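Local coordinates for protein 1-Cys peroxiredoxin (Vibrio vulnificus MO6-24/O, PDB 5K2I) that probably reduces hydrogen peroxide as a 1-Cys peroxiredoxin of the thioredoxin superfamily, and is implicated in scavenging peroxides and nitric oxide, at residues 1-9 against 127-137. Numbering follows the deposited sequence. Where two conformers were deposited one is given.
Sequences MIAQGQTLP and MIIDNGVVTTL
Leu8 and Ile2 of the N-terminal loop pack against Met127, Ile129, Val134 and Leu137 of a beta hairpin in the thioredoxin-fold sheet, where strand 133-139 forms an edge that the loop borders through a single bridge, Thr7 with Val133. The tight side is mostly apolar side chains. Leu8 forks over the hairpin: CD1 reaches Ile129 CD1 at 3.9 Å, while CD2 lies 3.7 Å from Val134 CG2 and touches the Met127 sulfur. Its branched end suits a place over both strands, and Met127 brings its methyl CE against Leu8 CD2 and Ile2 CG2. Ile2 sends CD1 to Val134 because its CG1 branch stands opposite the backbone N (chi1 -171°), while CG2 meets Leu137. Leu108 of helix 103-108 touches both Ile2 and Met127.

Backbone bonds join loop to strand: Val134 N donates to Gln6 O, and Gly132, whose positive phi suits the type I' hairpin turn, offers its O to Leu8 N. Toward solvent, the type II turn Ala3-Gln6 has Gly5 at a positive phi that glycine adopts readily, and Gly5 N donates to Val134 O at 2.7 Å. Exposed Gln4 stretches past the classic bulge of Thr135 and Thr136; its long side chain lets OE1 accept from Leu137 N at 3.0 Å as a neighbouring strand's carbonyl would, the donor tilted 17° from the carbonyl plane, and a water bonded weakly to OE1 also donates to Leu137 O at 2.7 Å.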
ATOM      1  N   MET A   1      12.462   3.629  17.039  1.00 20.95           N
ATOM      2  CA  MET A   1      12.756   4.656  16.044  1.00 13.46           C
ATOM      3  C   MET A   1      13.041   5.986  16.725  1.00 13.26           C
ATOM      4  O   MET A   1      12.814   6.134  17.926  1.00 12.60           O
ATOM      5  CB  MET A   1      11.587   4.815  15.072  1.00 17.66           C
ATOM      6  CG  MET A   1      10.442   5.635  15.613  1.00 20.27           C
ATOM      7  SD  MET A   1       8.995   5.517  14.548  1.00 20.41           S
ATOM      8  CE  MET A   1       8.654   3.761  14.657  1.00 35.65           C
ATOM      9  N   ILE A   2      13.515   6.956  15.949  1.00  9.93           N
ATOM     10  CA  ILE A   2      13.796   8.286  16.473  1.00  9.86           C
ATOM     11  C   ILE A   2      12.543   8.911  17.109  1.00  9.74           C
ATOM     12  O   ILE A   2      11.417   8.680  16.661  1.00  9.33           O
ATOM     13  CB  ILE A   2      14.355   9.209  15.350  1.00 10.73           C
ATOM     14  CG1 ILE A   2      14.872  10.528  15.929  1.00 11.68           C
ATOM     15  CG2 ILE A   2      13.310   9.440  14.263  1.00 12.29           C
ATOM     16  CD1 ILE A   2      15.854  11.258  15.022  1.00 14.01           C
ATOM     17  N   ALA A   3      12.749   9.702  18.157  1.00  8.94           N
ATOM     18  CA  ALA A   3      11.656  10.379  18.823  1.00  9.43           C
ATOM     19  C   ALA A   3      11.620  11.848  18.461  1.00  9.60           C
ATOM     20  O   ALA A   3      12.662  12.453  18.165  1.00 10.44           O
ATOM     21  CB  ALA A   3      11.767  10.216  20.331  1.00 12.08           C
ATOM     22  N   GLN A   4      10.421  12.419  18.508  1.00  9.10           N
ATOM     23  CA  GLN A   4      10.264  13.860  18.395  1.00  8.78           C
ATOM     24  C   GLN A   4      11.016  14.511  19.536  1.00 11.59           C
ATOM     25  O   GLN A   4      11.037  13.988  20.662  1.00 12.51           O
ATOM     26  CB  GLN A   4       8.779  14.240  18.401  1.00 10.20           C
ATOM     27  CG  GLN A   4       8.054  13.624  17.211  1.00 10.42           C
ATOM     28  CD  GLN A   4       6.558  13.820  17.213  1.00 18.45           C
ATOM     29  OE1 GLN A   4       5.902  13.640  16.177  1.00 17.47           O
ATOM     30  NE2 GLN A   4       6.005  14.182  18.361  1.00 21.66           N
ATOM     31  N   GLY A   5      11.666  15.631  19.234  1.00 10.64           N
ATOM     32  CA  GLY A   5      12.489  16.326  20.203  1.00 11.30           C
ATOM     33  C   GLY A   5      13.947  15.914  20.137  1.00 11.76           C
ATOM     34  O   GLY A   5      14.806  16.572  20.724  1.00 13.65           O
ATOM     35  N   GLN A   6      14.239  14.821  19.437  1.00  9.65           N
ATOM     36  CA  GLN A   6      15.625  14.408  19.252  1.00  9.92           C
ATOM     37  C   GLN A   6      16.214  15.064  18.017  1.00 10.34           C
ATOM     38  O   GLN A   6      15.523  15.284  17.021  1.00  9.56           O
ATOM     39  CB  GLN A   6      15.753  12.886  19.115  1.00 10.15           C
ATOM     40  CG  GLN A   6      15.328  12.087  20.347  1.00 10.80           C
ATOM     41  CD  GLN A   6      15.827  10.651  20.306  1.00 13.26           C
ATOM     42  OE1 GLN A   6      15.345   9.831  19.527  1.00 11.23           O
ATOM     43  NE2 GLN A   6      16.824  10.348  21.135  1.00 13.50           N
ATOM     44  N   THR A   7      17.496  15.381  18.084  1.00  9.85           N
ATOM     45  CA  THR A   7      18.230  15.821  16.919  0.68 10.26           C
ATOM     46  C   THR A   7      18.377  14.642  15.947  1.00 10.13           C
ATOM     47  O   THR A   7      18.545  13.501  16.382  1.00 11.64           O
ATOM     48  CB  THR A   7      19.597  16.378  17.354  0.68 11.45           C
ATOM     49  OG1 THR A   7      19.389  17.451  18.286  0.68 15.70           O
ATOM     50  CG2 THR A   7      20.398  16.877  16.177  0.68 11.10           C
ATOM     51  N   LEU A   8      18.312  14.905  14.643  1.00  9.41           N
ATOM     52  CA  LEU A   8      18.584  13.875  13.654  1.00  8.63           C
ATOM     53  C   LEU A   8      19.931  13.217  13.914  1.00  8.15           C
ATOM     54  O   LEU A   8      20.850  13.869  14.437  1.00 10.38           O
ATOM     55  CB  LEU A   8      18.604  14.463  12.243  1.00  8.74           C
ATOM     56  CG  LEU A   8      17.295  14.876  11.599  1.00  9.90           C
ATOM     57  CD1 LEU A   8      17.601  15.608  10.282  1.00 11.63           C
ATOM     58  CD2 LEU A   8      16.419  13.665  11.358  1.00 10.88           C
ATOM     59  N   PRO A   9      20.082  11.950  13.505  1.00 10.07           N
ATOM     60  CA  PRO A   9      21.416  11.347  13.525  1.00 10.76           C
ATOM     61  C   PRO A   9      22.418  12.252  12.817  1.00 10.78           C
ATOM     62  O   PRO A   9      22.094  12.841  11.787  1.00 10.15           O
ATOM     63  CB  PRO A   9      21.234  10.038  12.750  1.00 13.26           C
ATOM     64  CG  PRO A   9      19.777   9.739  12.819  1.00 13.86           C
ATOM     65  CD  PRO A   9      19.065  11.048  12.941  1.00 12.90           C
ATOM     66  N   MET A 127       8.595  14.060   7.982  1.00  7.34           N
ATOM     67  CA  MET A 127       9.036  14.821   9.139  1.00  7.99           C
ATOM     68  C   MET A 127       8.958  16.316   8.906  1.00  7.70           C
ATOM     69  O   MET A 127       9.176  16.794   7.778  1.00  9.49           O
ATOM     70  CB  MET A 127      10.496  14.525   9.467  1.00 11.64           C
ATOM     71  CG  MET A 127      10.844  13.181   9.952  1.00 13.45           C
ATOM     72  SD  MET A 127      12.649  13.201  10.086  1.00 12.30           S
ATOM     73  CE  MET A 127      12.876  11.591  10.824  1.00 13.42           C
ATOM     74  N   ILE A 128       8.705  17.047   9.986  1.00  8.81           N
ATOM     75  CA  ILE A 128       9.074  18.456  10.058  1.00  8.27           C
ATOM     76  C   ILE A 128      10.278  18.550  10.988  1.00  9.54           C
ATOM     77  O   ILE A 128      10.239  18.047  12.113  1.00  9.58           O
ATOM     78  CB  ILE A 128       7.928  19.334  10.584  1.00  9.63           C
ATOM     79  CG1 ILE A 128       6.703  19.218   9.671  1.00 10.85           C
ATOM     80  CG2 ILE A 128       8.377  20.802  10.721  1.00 11.96           C
ATOM     81  CD1 ILE A 128       5.426  19.806  10.265  1.00 13.91           C
ATOM     82  N   ILE A 129      11.338  19.179  10.506  1.00  8.09           N
ATOM     83  CA  ILE A 129      12.603  19.273  11.226  1.00  8.48           C
ATOM     84  C   ILE A 129      12.946  20.742  11.424  1.00  8.56           C
ATOM     85  O   ILE A 129      13.037  21.489  10.456  1.00  9.38           O
ATOM     86  CB  ILE A 129      13.738  18.577  10.458  1.00  7.98           C
ATOM     87  CG1 ILE A 129      13.279  17.185  10.016  1.00 10.17           C
ATOM     88  CG2 ILE A 129      14.995  18.499  11.314  1.00  9.84           C
ATOM     89  CD1 ILE A 129      14.072  16.616   8.879  1.00 13.15           C
ATOM     90  N   ASP A 130      13.130  21.152  12.670  1.00  8.32           N
ATOM     91  CA  ASP A 130      13.443  22.542  12.983  1.00  8.67           C
ATOM     92  C   ASP A 130      14.857  22.636  13.512  1.00  9.30           C
ATOM     93  O   ASP A 130      15.149  22.129  14.592  1.00  9.14           O
ATOM     94  CB  ASP A 130      12.453  23.104  13.998  1.00 10.82           C
ATOM     95  CG  ASP A 130      11.067  23.316  13.406  1.00 13.14           C
ATOM     96  OD1 ASP A 130      10.921  24.228  12.561  1.00 15.09           O
ATOM     97  OD2 ASP A 130      10.119  22.589  13.777  1.00 14.59           O
ATOM     98  N   ASN A 131      15.725  23.277  12.741  1.00  8.74           N
ATOM     99  CA  ASN A 131      17.144  23.364  13.094  1.00  8.50           C
ATOM    100  C   ASN A 131      17.705  21.985  13.470  1.00  9.08           C
ATOM    101  O   ASN A 131      18.397  21.831  14.478  1.00 10.61           O
ATOM    102  CB  ASN A 131      17.355  24.351  14.252  1.00 10.47           C
ATOM    103  CG  ASN A 131      18.827  24.640  14.527  1.00 10.04           C
ATOM    104  OD1 ASN A 131      19.630  24.848  13.612  1.00 11.83           O
ATOM    105  ND2 ASN A 131      19.185  24.648  15.802  1.00 11.20           N
ATOM    106  N   GLY A 132      17.368  20.974  12.679  1.00  9.44           N
ATOM    107  CA  GLY A 132      17.912  19.646  12.910  1.00  8.56           C
ATOM    108  C   GLY A 132      17.187  18.802  13.943  1.00  9.62           C
ATOM    109  O   GLY A 132      17.524  17.635  14.095  1.00 10.44           O
ATOM    110  N   VAL A 133      16.223  19.387  14.650  1.00  7.63           N
ATOM    111  CA  VAL A 133      15.451  18.671  15.662  1.00  7.86           C
ATOM    112  C   VAL A 133      14.155  18.165  15.047  1.00  8.08           C
ATOM    113  O   VAL A 133      13.407  18.942  14.458  1.00  9.18           O
ATOM    114  CB  VAL A 133      15.143  19.573  16.859  1.00  8.81           C
ATOM    115  CG1 VAL A 133      14.320  18.833  17.900  1.00 11.12           C
ATOM    116  CG2 VAL A 133      16.452  20.076  17.467  1.00 11.94           C
ATOM    117  N   VAL A 134      13.882  16.870  15.171  1.00  8.02           N
ATOM    118  CA  VAL A 134      12.629  16.311  14.671  1.00  7.16           C
ATOM    119  C   VAL A 134      11.470  16.824  15.501  1.00 10.69           C
ATOM    120  O   VAL A 134      11.361  16.499  16.676  1.00 11.52           O
ATOM    121  CB  VAL A 134      12.661  14.780  14.709  1.00  8.52           C
ATOM    122  CG1 VAL A 134      11.323  14.212  14.243  1.00 11.58           C
ATOM    123  CG2 VAL A 134      13.805  14.272  13.834  1.00 10.15           C
ATOM    124  N   THR A 135      10.607  17.651  14.921  1.00  8.67           N
ATOM    125  CA  THR A 135       9.472  18.223  15.641  0.57  9.05           C
ATOM    126  C   THR A 135       8.212  17.394  15.417  1.00 10.87           C
ATOM    127  O   THR A 135       7.420  17.176  16.333  1.00 12.03           O
ATOM    128  CB  THR A 135       9.225  19.671  15.201  0.57 11.03           C
ATOM    129  OG1 THR A 135      10.366  20.462  15.551  0.57 14.38           O
ATOM    130  CG2 THR A 135       7.982  20.238  15.867  0.57 11.29           C
ATOM    131  N   THR A 136       8.044  16.937  14.174  1.00  9.38           N
ATOM    132  CA  THR A 136       6.900  16.102  13.778  1.00 11.12           C
ATOM    133  C   THR A 136       7.413  14.894  13.012  1.00  9.35           C
ATOM    134  O   THR A 136       8.243  15.050  12.127  1.00  8.74           O
ATOM    135  CB  THR A 136       5.900  16.868  12.884  1.00 13.18           C
ATOM    136  OG1 THR A 136       5.318  17.952  13.619  1.00 14.61           O
ATOM    137  CG2 THR A 136       4.794  15.944  12.409  1.00 16.73           C
ATOM    138  N   LEU A 137       6.936  13.699  13.349  1.00  9.87           N
ATOM    139  CA  LEU A 137       7.268  12.486  12.598  1.00 10.11           C
ATOM    140  C   LEU A 137       6.007  11.658  12.415  1.00  8.75           C
ATOM    141  O   LEU A 137       5.389  11.220  13.402  1.00 10.43           O
ATOM    142  CB  LEU A 137       8.337  11.654  13.314  1.00  9.57           C
ATOM    143  CG  LEU A 137       8.564  10.240  12.759  1.00  9.65           C
ATOM    144  CD1 LEU A 137       9.081  10.277  11.330  1.00 10.48           C
ATOM    145  CD2 LEU A 137       9.546   9.498  13.642  1.00 12.88           C
TER
HETATM  146  O   HOH W   1       6.142  10.517  15.846  1.00 17.12           O